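Local atomic coordinates of m3DLH protein (Halieaceae bacterium, PDB entry 7JKA), a protein that probably hydrolyses lactones such as dienelactones as an alpha/beta-hydrolase, and may also act on phosphotriesters. Residues R61-L65 and E235-W239; S147-T153 and R170-C176; H177-L183 and G209-F215. Where two conformers were deposited one is given. Numbering follows the deposited sequence.

Contact 1: R61-L65 and E235-W239; sequences RARRL and EARSW
Two helices that cover the same face of the central sheet of an alpha/beta-hydrolase fold meet here through long side chains, 61-65 from helix 56-67 and 235-239 from helix 232-250. Their segment axes stay 14.1 Å apart and cross at -49°, so the backbones do not touch: the nearest CA pair is Arg61 and Trp239, 9.9 Å apart. Trp239 fills most of the gap. With chi1 t and chi2 -109° its indole reaches across, CZ2 3.7 Å from Arg64 CB, CH2 3.9 Å from Leu65 CG, and its edge toward the carbonyl of Arg61 (CH2 to O 3.9 Å). Leu65 (m, t) carries this apolar layer down onto Val45, Val47 and Ile129 of the sheet, while Trp239 also rests on Phe154. Within the fold, the Trp239-Leu65 contact thus lies toward the strands, the charged ends farther out. There Glu235 is extended, chi1 and chi2 both t, and its OE2 is shared by two arginines in a salt-bridge network, taking a weak bond from Arg61 NH2 at 2.9 Å and a straighter one from Arg64 NH1 at 3.2 Å. Arg61 folds back (m, m, t), whereas Arg64 is stretched (m, t, t). Water 1 links Arg61 NE (2.8 Å) to Glu235 OE2 (3.2 Å), and water 2 links Arg64 NH2 (2.8 Å) to Glu235 OE2 (2.9 Å). Glu60 also pairs with Arg64, and Tyr230 holds Glu235 OE1.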
loop_
_atom_site.group_PDB
_atom_site.type_symbol
_atom_site.label_atom_id
_atom_site.label_comp_id
_atom_site.label_asym_id
_atom_site.label_seq_id
_atom_site.Cartn_x
_atom_site.Cartn_y
_atom_site.Cartn_z
ATOM N N ARG A 61 -3.536 -3.376 10.064
ATOM C CA ARG A 61 -3.970 -3.919 8.780
ATOM C C ARG A 61 -3.188 -5.183 8.425
ATOM O O ARG A 61 -3.748 -6.139 7.882
ATOM C CB ARG A 61 -3.845 -2.858 7.687
ATOM C CG ARG A 61 -4.593 -1.573 8.007
ATOM C CD ARG A 61 -6.045 -1.890 8.278
ATOM N NE ARG A 61 -6.939 -0.756 8.587
ATOM C CZ ARG A 61 -6.954 -0.092 9.744
ATOM N NH1 ARG A 61 -6.057 -0.362 10.690
ATOM N NH2 ARG A 61 -7.862 0.858 9.960
ATOM N N ALA A 62 -1.891 -5.218 8.740
ATOM C CA ALA A 62 -1.122 -6.447 8.522
ATOM C C ALA A 62 -1.676 -7.569 9.390
ATOM O O ALA A 62 -1.794 -8.714 8.945
ATOM C CB ALA A 62 0.357 -6.198 8.836
ATOM N N ARG A 63 -2.020 -7.257 10.635
ATOM C CA ARG A 63 -2.638 -8.264 11.490
ATOM C C ARG A 63 -3.928 -8.794 10.875
ATOM O O ARG A 63 -4.153 -10.005 10.847
ATOM C CB ARG A 63 -2.904 -7.680 12.872
ATOM C CG ARG A 63 -3.214 -8.705 13.937
ATOM C CD ARG A 63 -3.775 -8.023 15.174
ATOM N NE ARG A 63 -5.077 -7.443 14.850
ATOM C CZ ARG A 63 -6.204 -8.139 14.737
ATOM N NH1 ARG A 63 -6.209 -9.451 14.953
ATOM N NH2 ARG A 63 -7.332 -7.518 14.419
ATOM N N ARG A 64 -4.779 -7.900 10.362
ATOM C CA ARG A 64 -6.039 -8.338 9.764
ATOM C C ARG A 64 -5.790 -9.228 8.554
ATOM O O ARG A 64 -6.493 -10.225 8.353
ATOM C CB ARG A 64 -6.883 -7.120 9.393
ATOM C CG ARG A 64 -7.316 -6.293 10.598
ATOM C CD ARG A 64 -8.133 -5.061 10.153
ATOM N NE ARG A 64 -8.412 -4.213 11.306
ATOM C CZ ARG A 64 -9.040 -3.044 11.239
ATOM N NH1 ARG A 64 -9.457 -2.578 10.066
ATOM N NH2 ARG A 64 -9.235 -2.341 12.343
ATOM N N LEU A 65 -4.755 -8.914 7.764
ATOM C CA LEU A 65 -4.412 -9.751 6.615
ATOM C C LEU A 65 -3.946 -11.142 7.054
ATOM O O LEU A 65 -4.287 -12.148 6.422
ATOM C CB LEU A 65 -3.332 -9.055 5.786
ATOM C CG LEU A 65 -3.862 -7.831 5.011
ATOM C CD1 LEU A 65 -2.665 -7.039 4.562
ATOM C CD2 LEU A 65 -4.705 -8.231 3.802
ATOM N N GLU A 235 -14.628 2.089 4.913
ATOM C CA GLU A 235 -13.556 1.195 5.354
ATOM C C GLU A 235 -13.940 -0.260 5.132
ATOM O O GLU A 235 -13.178 -1.039 4.558
ATOM C CB GLU A 235 -13.212 1.436 6.827
ATOM C CG GLU A 235 -12.068 0.490 7.247
ATOM C CD GLU A 235 -11.775 0.498 8.732
ATOM O OE1 GLU A 235 -12.707 0.769 9.523
ATOM O OE2 GLU A 235 -10.609 0.216 9.108
ATOM N N ALA A 236 -15.157 -0.632 5.523
ATOM C CA ALA A 236 -15.586 -2.015 5.381
ATOM C C ALA A 236 -15.776 -2.395 3.919
ATOM O O ALA A 236 -15.344 -3.474 3.482
ATOM C CB ALA A 236 -16.879 -2.225 6.161
ATOM N N ARG A 237 -16.429 -1.530 3.147
ATOM C CA ARG A 237 -16.670 -1.847 1.740
ATOM C C ARG A 237 -15.366 -2.013 0.967
ATOM O O ARG A 237 -15.225 -2.937 0.153
ATOM C CB ARG A 237 -17.512 -0.751 1.086
ATOM C CG ARG A 237 -18.955 -0.708 1.552
ATOM C CD ARG A 237 -19.553 0.625 1.182
ATOM N NE ARG A 237 -20.979 0.607 1.415
ATOM C CZ ARG A 237 -21.767 1.664 1.216
ATOM N NH1 ARG A 237 -21.260 2.810 0.786
ATOM N NH2 ARG A 237 -23.072 1.563 1.433
ATOM N N SER A 238 -14.427 -1.086 1.157
ATOM C CA SER A 238 -13.167 -1.167 0.434
ATOM C C SER A 238 -12.336 -2.366 0.885
ATOM O O SER A 238 -11.676 -2.996 0.057
ATOM C CB SER A 238 -12.372 0.132 0.602
ATOM O OG SER A 238 -12.079 0.420 1.959
ATOM N N TRP A 239 -12.373 -2.723 2.177
ATOM C CA TRP A 239 -11.677 -3.934 2.612
ATOM C C TRP A 239 -12.287 -5.167 1.957
ATOM O O TRP A 239 -11.569 -6.081 1.528
ATOM C CB TRP A 239 -11.751 -4.049 4.129
ATOM C CG TRP A 239 -10.799 -5.021 4.743
ATOM C CD1 TRP A 239 -11.115 -6.224 5.314
ATOM C CD2 TRP A 239 -9.378 -4.869 4.869
ATOM N NE1 TRP A 239 -9.969 -6.833 5.775
ATOM C CE2 TRP A 239 -8.894 -6.021 5.529
ATOM C CE3 TRP A 239 -8.466 -3.872 4.504
ATOM C CZ2 TRP A 239 -7.532 -6.207 5.828
ATOM C CZ3 TRP A 239 -7.116 -4.053 4.806
ATOM C CH2 TRP A 239 -6.665 -5.212 5.459
HETATM O O HOH W 1 -8.936 -0.828 6.629
HETATM O O HOH W 2 -10.771 -0.013 11.972
#

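Contact 2: S147-T153 and R170-C176; sequences SLGAIVT and RGRVLVC
Thr153, Ile151 and Arg170 lose the most surface where strand 150-153 runs parallel to strand 172-176, axes 4.7 Å apart and 8° from aligned. Ala150 pairs with Arg172, Ile151 with Val173, Val152 with Leu174 and Thr153 with Val175. Ile151 bonds with both N and O, straddling its partner Val173: N to Arg172 O (2.8 Å), O to Leu174 N (2.9 Å). Thr153 does the same around Val175, N to Leu174 O (3.0 Å) and O to Cys176 N (2.8 Å), and Arg172 N to Gly149 O (2.9 Å) completes the set. Ile151 (chi1 m) lays CD1 4.2 Å from Val173 CG2; Thr153 (chi1 p) sets OG1 3.6 Å from Val175 CG1, and water 4 joins OG1 to Cys176 O. On the opposite face Val152 CG1 meets Leu174 CD2 at 3.9 Å, beneath helix 232-250. At the strands' N-terminal ends Arg170 lays a guanidinium face over Ser147 CB, its NH2 bonded to Gly145 O. Such parallel neighbours, with helices on both faces, belong to the central sheet of the alpha/beta-hydrolase fold.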
loop_
_atom_site.group_PDB
_atom_site.type_symbol
_atom_site.label_atom_id
_atom_site.label_comp_id
_atom_site.label_asym_id
_atom_site.label_seq_id
_atom_site.Cartn_x
_atom_site.Cartn_y
_atom_site.Cartn_z
ATOM N N SER A 147 7.023 -8.218 -9.647
ATOM C CA SER A 147 6.143 -9.364 -9.845
ATOM C C SER A 147 5.100 -9.348 -8.733
ATOM O O SER A 147 5.313 -9.879 -7.645
ATOM C CB SER A 147 6.940 -10.663 -9.850
ATOM O OG SER A 147 6.071 -11.760 -10.039
ATOM N N LEU A 148 3.963 -8.713 -9.012
ATOM C CA LEU A 148 2.834 -8.585 -8.083
ATOM C C LEU A 148 1.566 -8.970 -8.809
ATOM O O LEU A 148 1.322 -8.492 -9.919
ATOM C CB LEU A 148 2.648 -7.155 -7.569
ATOM C CG LEU A 148 3.698 -6.515 -6.695
ATOM C CD1 LEU A 148 3.435 -5.022 -6.614
ATOM C CD2 LEU A 148 3.646 -7.144 -5.310
ATOM N N GLY A 149 0.739 -9.801 -8.173
ATOM C CA GLY A 149 -0.518 -10.177 -8.788
ATOM C C GLY A 149 -1.633 -9.172 -8.574
ATOM O O GLY A 149 -2.582 -9.149 -9.364
ATOM N N ALA A 150 -1.536 -8.338 -7.539
ATOM C CA ALA A 150 -2.632 -7.429 -7.210
ATOM C C ALA A 150 -2.072 -6.248 -6.445
ATOM O O ALA A 150 -1.117 -6.391 -5.670
ATOM C CB ALA A 150 -3.715 -8.108 -6.364
ATOM N N ILE A 151 -2.652 -5.079 -6.691
ATOM C CA ILE A 151 -2.296 -3.854 -6.001
ATOM C C ILE A 151 -3.595 -3.171 -5.625
ATOM O O ILE A 151 -4.468 -3.004 -6.487
ATOM C CB ILE A 151 -1.456 -2.907 -6.883
ATOM C CG1 ILE A 151 -0.191 -3.603 -7.387
ATOM C CG2 ILE A 151 -1.099 -1.663 -6.122
ATOM C CD1 ILE A 151 -0.374 -4.165 -8.769
ATOM N N VAL A 152 -3.737 -2.778 -4.360
ATOM C CA VAL A 152 -4.945 -2.093 -3.897
ATOM C C VAL A 152 -4.527 -0.863 -3.131
ATOM O O VAL A 152 -3.683 -0.951 -2.229
ATOM C CB VAL A 152 -5.826 -2.992 -3.008
ATOM C CG1 VAL A 152 -7.141 -2.241 -2.680
ATOM C CG2 VAL A 152 -6.129 -4.312 -3.713
ATOM N N THR A 153 -5.093 0.288 -3.482
ATOM C CA THR A 153 -4.798 1.524 -2.772
ATOM C C THR A 153 -6.025 2.025 -2.026
ATOM O O THR A 153 -7.165 1.840 -2.462
ATOM C CB THR A 153 -4.285 2.625 -3.713
ATOM O OG1 THR A 153 -5.338 3.085 -4.588
ATOM C CG2 THR A 153 -3.169 2.087 -4.565
ATOM N N ARG A 170 2.076 -5.409 -13.882
ATOM C CA ARG A 170 1.812 -6.806 -14.166
ATOM C C ARG A 170 0.628 -7.366 -13.399
ATOM O O ARG A 170 0.130 -8.436 -13.766
ATOM C CB ARG A 170 3.059 -7.629 -13.871
ATOM C CG ARG A 170 4.209 -7.111 -14.708
ATOM C CD ARG A 170 5.517 -7.568 -14.184
ATOM N NE ARG A 170 5.527 -9.015 -14.095
ATOM C CZ ARG A 170 6.593 -9.696 -13.701
ATOM N NH1 ARG A 170 6.551 -11.017 -13.632
ATOM N NH2 ARG A 170 7.700 -9.040 -13.386
ATOM N N GLY A 171 0.146 -6.666 -12.373
ATOM C CA GLY A 171 -0.929 -7.156 -11.544
ATOM C C GLY A 171 -2.259 -6.481 -11.835
ATOM O O GLY A 171 -2.368 -5.568 -12.647
ATOM N N ARG A 172 -3.280 -6.970 -11.137
ATOM C CA ARG A 172 -4.593 -6.343 -11.198
ATOM C C ARG A 172 -4.638 -5.194 -10.204
ATOM O O ARG A 172 -4.170 -5.331 -9.066
ATOM C CB ARG A 172 -5.674 -7.376 -10.875
ATOM C CG ARG A 172 -5.474 -8.624 -11.737
ATOM C CD ARG A 172 -6.461 -9.729 -11.477
ATOM N NE ARG A 172 -5.926 -10.957 -12.060
ATOM C CZ ARG A 172 -6.620 -12.067 -12.253
ATOM N NH1 ARG A 172 -7.904 -12.121 -11.919
ATOM N NH2 ARG A 172 -6.019 -13.123 -12.786
ATOM N N VAL A 173 -5.169 -4.055 -10.636
ATOM C CA VAL A 173 -5.097 -2.807 -9.877
ATOM C C VAL A 173 -6.499 -2.453 -9.415
ATOM O O VAL A 173 -7.442 -2.509 -10.212
ATOM C CB VAL A 173 -4.515 -1.656 -10.716
ATOM C CG1 VAL A 173 -4.611 -0.352 -9.922
ATOM C CG2 VAL A 173 -3.082 -1.939 -11.090
ATOM N N LEU A 174 -6.646 -2.126 -8.130
ATOM C CA LEU A 174 -7.895 -1.596 -7.578
ATOM C C LEU A 174 -7.589 -0.346 -6.767
ATOM O O LEU A 174 -6.833 -0.410 -5.796
ATOM C CB LEU A 174 -8.592 -2.634 -6.693
ATOM C CG LEU A 174 -9.775 -2.095 -5.876
ATOM C CD1 LEU A 174 -10.932 -1.658 -6.766
ATOM C CD2 LEU A 174 -10.233 -3.172 -4.948
ATOM N N VAL A 175 -8.155 0.791 -7.181
ATOM C CA VAL A 175 -8.017 2.063 -6.464
ATOM C C VAL A 175 -9.304 2.307 -5.694
ATOM O O VAL A 175 -10.373 2.428 -6.303
ATOM C CB VAL A 175 -7.744 3.229 -7.426
ATOM C CG1 VAL A 175 -7.812 4.555 -6.679
ATOM C CG2 VAL A 175 -6.366 3.060 -8.072
ATOM N N CYS A 176 -9.214 2.392 -4.363
ATOM C CA CYS A 176 -10.352 2.745 -3.512
ATOM C C CYS A 176 -10.198 4.201 -3.092
ATOM O O CYS A 176 -9.348 4.542 -2.256
ATOM C CB CYS A 176 -10.446 1.839 -2.286
ATOM S SG CYS A 176 -10.560 0.072 -2.696
HETATM O O HOH W 3 -2.807 -11.004 -11.357
HETATM O O HOH W 4 -6.827 5.210 -3.459
#

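Contact 3: H177-L183 and G209-F215; sequences HGAEDPL and GNAAHSF
Two loops at the C-terminal ends of neighbouring strands 172-178 and 203-208 meet here, where alpha/beta-hydrolases carry their catalytic acid and histidine; Asp181 and His213 probably fill these roles, with Cys132 of a likely nucleophile elbow beside His213. The first loop leaves its strand through a type I turn, Gly178 to Asp181, closed by Asp181 N to Gly178 O at 3.0 Å. Against it the second begins with Gly209, whose CA lies 3.8 Å from Ala179 CB and whose O shares water 5 with Glu180 OE2 (2.7 and 2.8 Å). Extended Ala211 turns its carbonyl into the turn, O accepting from Glu180 N at 2.8 Å. Ala212 follows, CA 3.6 Å from Asp181 N and CB 3.7 Å from Glu180 O; a CB on Gly178 would clash with the carbonyl oxygens of both alanines. His213 (chi1 t, chi2 70°) then presents ND1 to Asp181 (chi1 t), giving a very short 2.5 Å hydrogen bond to OD2 near the ring plane. Asp181 OD1 meanwhile accepts from Leu183 N (2.9 Å), an Asx turn that fixes the carboxylate, and Leu183 CD1 covers one imidazole face in a CH-pi contact, 3.8 Å from the ring centroid. His155 meets the same ring edge-to-face. At Ser214 the backbone takes a left-handed conformation (phi 61°, psi 32°), and its OG bonds to Glu50. This reversal brings Phe215, chi1 p, back beneath the strand end, its CE2 3.7 Å from Gly178 N.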
loop_
_atom_site.group_PDB
_atom_site.type_symbol
_atom_site.label_atom_id
_atom_site.label_comp_id
_atom_site.label_asym_id
_atom_site.label_seq_id
_atom_site.Cartn_x
_atom_site.Cartn_y
_atom_site.Cartn_z
ATOM N N HIS A 177 -11.044 5.055 -3.643
ATOM C CA HIS A 177 -10.886 6.500 -3.605
ATOM C C HIS A 177 -12.074 7.135 -2.889
ATOM O O HIS A 177 -13.232 6.834 -3.212
ATOM C CB HIS A 177 -10.801 7.024 -5.043
ATOM C CG HIS A 177 -10.784 8.514 -5.158
ATOM N ND1 HIS A 177 -9.731 9.284 -4.707
ATOM C CD2 HIS A 177 -11.680 9.376 -5.704
ATOM C CE1 HIS A 177 -9.990 10.561 -4.955
ATOM N NE2 HIS A 177 -11.163 10.641 -5.561
ATOM N N GLY A 178 -11.801 8.036 -1.950
ATOM C CA GLY A 178 -12.840 8.817 -1.325
ATOM C C GLY A 178 -13.244 9.961 -2.231
ATOM O O GLY A 178 -12.411 10.787 -2.596
ATOM N N ALA A 179 -14.514 10.009 -2.638
ATOM C CA ALA A 179 -14.925 11.007 -3.603
ATOM C C ALA A 179 -14.847 12.425 -3.043
ATOM O O ALA A 179 -14.767 13.384 -3.823
ATOM C CB ALA A 179 -16.349 10.696 -4.085
ATOM N N GLU A 180 -14.857 12.581 -1.715
ATOM C CA GLU A 180 -14.735 13.888 -1.078
ATOM C C GLU A 180 -13.305 14.218 -0.667
ATOM O O GLU A 180 -13.092 15.222 0.024
ATOM C CB GLU A 180 -15.645 13.963 0.144
ATOM C CG GLU A 180 -17.119 13.839 -0.192
ATOM C CD GLU A 180 -17.564 14.870 -1.215
ATOM O OE1 GLU A 180 -17.151 16.056 -1.124
ATOM O OE2 GLU A 180 -18.331 14.493 -2.121
ATOM N N ASP A 181 -12.341 13.408 -1.067
ATOM C CA ASP A 181 -10.945 13.580 -0.685
ATOM C C ASP A 181 -10.369 14.804 -1.374
ATOM O O ASP A 181 -10.181 14.773 -2.592
ATOM C CB ASP A 181 -10.164 12.340 -1.085
ATOM C CG ASP A 181 -8.756 12.319 -0.513
ATOM O OD1 ASP A 181 -8.206 13.397 -0.185
ATOM O OD2 ASP A 181 -8.200 11.199 -0.408
ATOM N N PRO A 182 -10.028 15.870 -0.649
ATOM C CA PRO A 182 -9.496 17.073 -1.310
ATOM C C PRO A 182 -8.049 16.942 -1.751
ATOM O O PRO A 182 -7.532 17.856 -2.422
ATOM C CB PRO A 182 -9.623 18.140 -0.225
ATOM C CG PRO A 182 -9.386 17.353 1.053
ATOM C CD PRO A 182 -10.065 16.012 0.819
ATOM N N LEU A 183 -7.367 15.879 -1.346
ATOM C CA LEU A 183 -5.929 15.746 -1.542
ATOM C C LEU A 183 -5.570 14.962 -2.796
ATOM O O LEU A 183 -4.381 14.771 -3.071
ATOM C CB LEU A 183 -5.294 15.076 -0.318
ATOM C CG LEU A 183 -5.382 15.889 0.978
ATOM C CD1 LEU A 183 -4.742 15.145 2.137
ATOM C CD2 LEU A 183 -4.737 17.262 0.812
ATOM N N GLY A 209 -18.595 7.583 -2.374
ATOM C CA GLY A 209 -19.137 8.903 -2.152
ATOM C C GLY A 209 -19.075 9.378 -0.718
ATOM O O GLY A 209 -18.932 10.577 -0.462
ATOM N N ASN A 210 -19.177 8.466 0.237
ATOM C CA ASN A 210 -19.260 8.901 1.628
ATOM C C ASN A 210 -17.962 9.535 2.132
ATOM O O ASN A 210 -17.979 10.247 3.136
ATOM C CB ASN A 210 -19.593 7.711 2.539
ATOM C CG ASN A 210 -20.996 7.160 2.332
ATOM O OD1 ASN A 210 -21.910 7.850 1.861
ATOM N ND2 ASN A 210 -21.173 5.895 2.711
ATOM N N ALA A 211 -16.849 9.300 1.458
ATOM C CA ALA A 211 -15.550 9.284 2.111
ATOM C C ALA A 211 -14.619 10.378 1.605
ATOM O O ALA A 211 -14.653 10.761 0.431
ATOM C CB ALA A 211 -14.885 7.938 1.903
ATOM N N ALA A 212 -13.740 10.832 2.501
ATOM C CA ALA A 212 -12.706 11.796 2.144
ATOM C C ALA A 212 -11.339 11.149 2.299
ATOM O O ALA A 212 -11.211 9.940 2.105
ATOM C CB ALA A 212 -12.821 13.056 3.006
ATOM N N HIS A 213 -10.316 11.916 2.664
ATOM C CA HIS A 213 -9.013 11.313 2.892
ATOM C C HIS A 213 -8.988 10.562 4.222
ATOM O O HIS A 213 -9.760 10.852 5.143
ATOM C CB HIS A 213 -7.916 12.378 2.877
ATOM C CG HIS A 213 -6.573 11.855 2.472
ATOM N ND1 HIS A 213 -6.291 11.449 1.184
ATOM C CD2 HIS A 213 -5.434 11.680 3.182
ATOM C CE1 HIS A 213 -5.035 11.047 1.118
ATOM N NE2 HIS A 213 -4.494 11.175 2.317
ATOM N N SER A 214 -8.102 9.566 4.298
ATOM C CA SER A 214 -7.830 8.818 5.526
ATOM C C SER A 214 -9.070 8.095 6.047
ATOM O O SER A 214 -9.222 7.906 7.259
ATOM C CB SER A 214 -7.241 9.730 6.601
ATOM O OG SER A 214 -6.015 10.254 6.123
ATOM N N PHE A 215 -9.941 7.656 5.137
ATOM C CA PHE A 215 -11.207 7.091 5.584
ATOM C C PHE A 215 -11.046 5.752 6.298
ATOM O O PHE A 215 -11.991 5.316 6.956
ATOM C CB PHE A 215 -12.189 6.963 4.406
ATOM C CG PHE A 215 -11.718 6.087 3.288
ATOM C CD1 PHE A 215 -11.694 4.688 3.421
ATOM C CD2 PHE A 215 -11.409 6.643 2.063
ATOM C CE1 PHE A 215 -11.313 3.896 2.327
ATOM C CE2 PHE A 215 -11.011 5.869 0.977
ATOM C CZ PHE A 215 -10.956 4.486 1.099
HETATM O O HOH W 5 -20.229 12.446 -1.953
#

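Contact 2 is the most deeply buried of the three, its centre about 9 Å from the centre of the chain; contacts 1 and 3, about 12 and 17 Å out, are partly buried. Strand 172-178 serves both contact 2, through regular main-chain pairing, and contact 3, where it gives way to loops joined by one main-chain bond and by side-chain bonding. Contact 1 lies on one face of the same sheet and relies on charges, water and an indole. Its helix 232-250 touches both others: Ser238 CB packs 3.8 Å from Cys176 SG, and Ser238 OG lies 3.6 Å from Phe215 CE1. Along the chain, contact 1 encloses contacts 2 and 3, which follow one another.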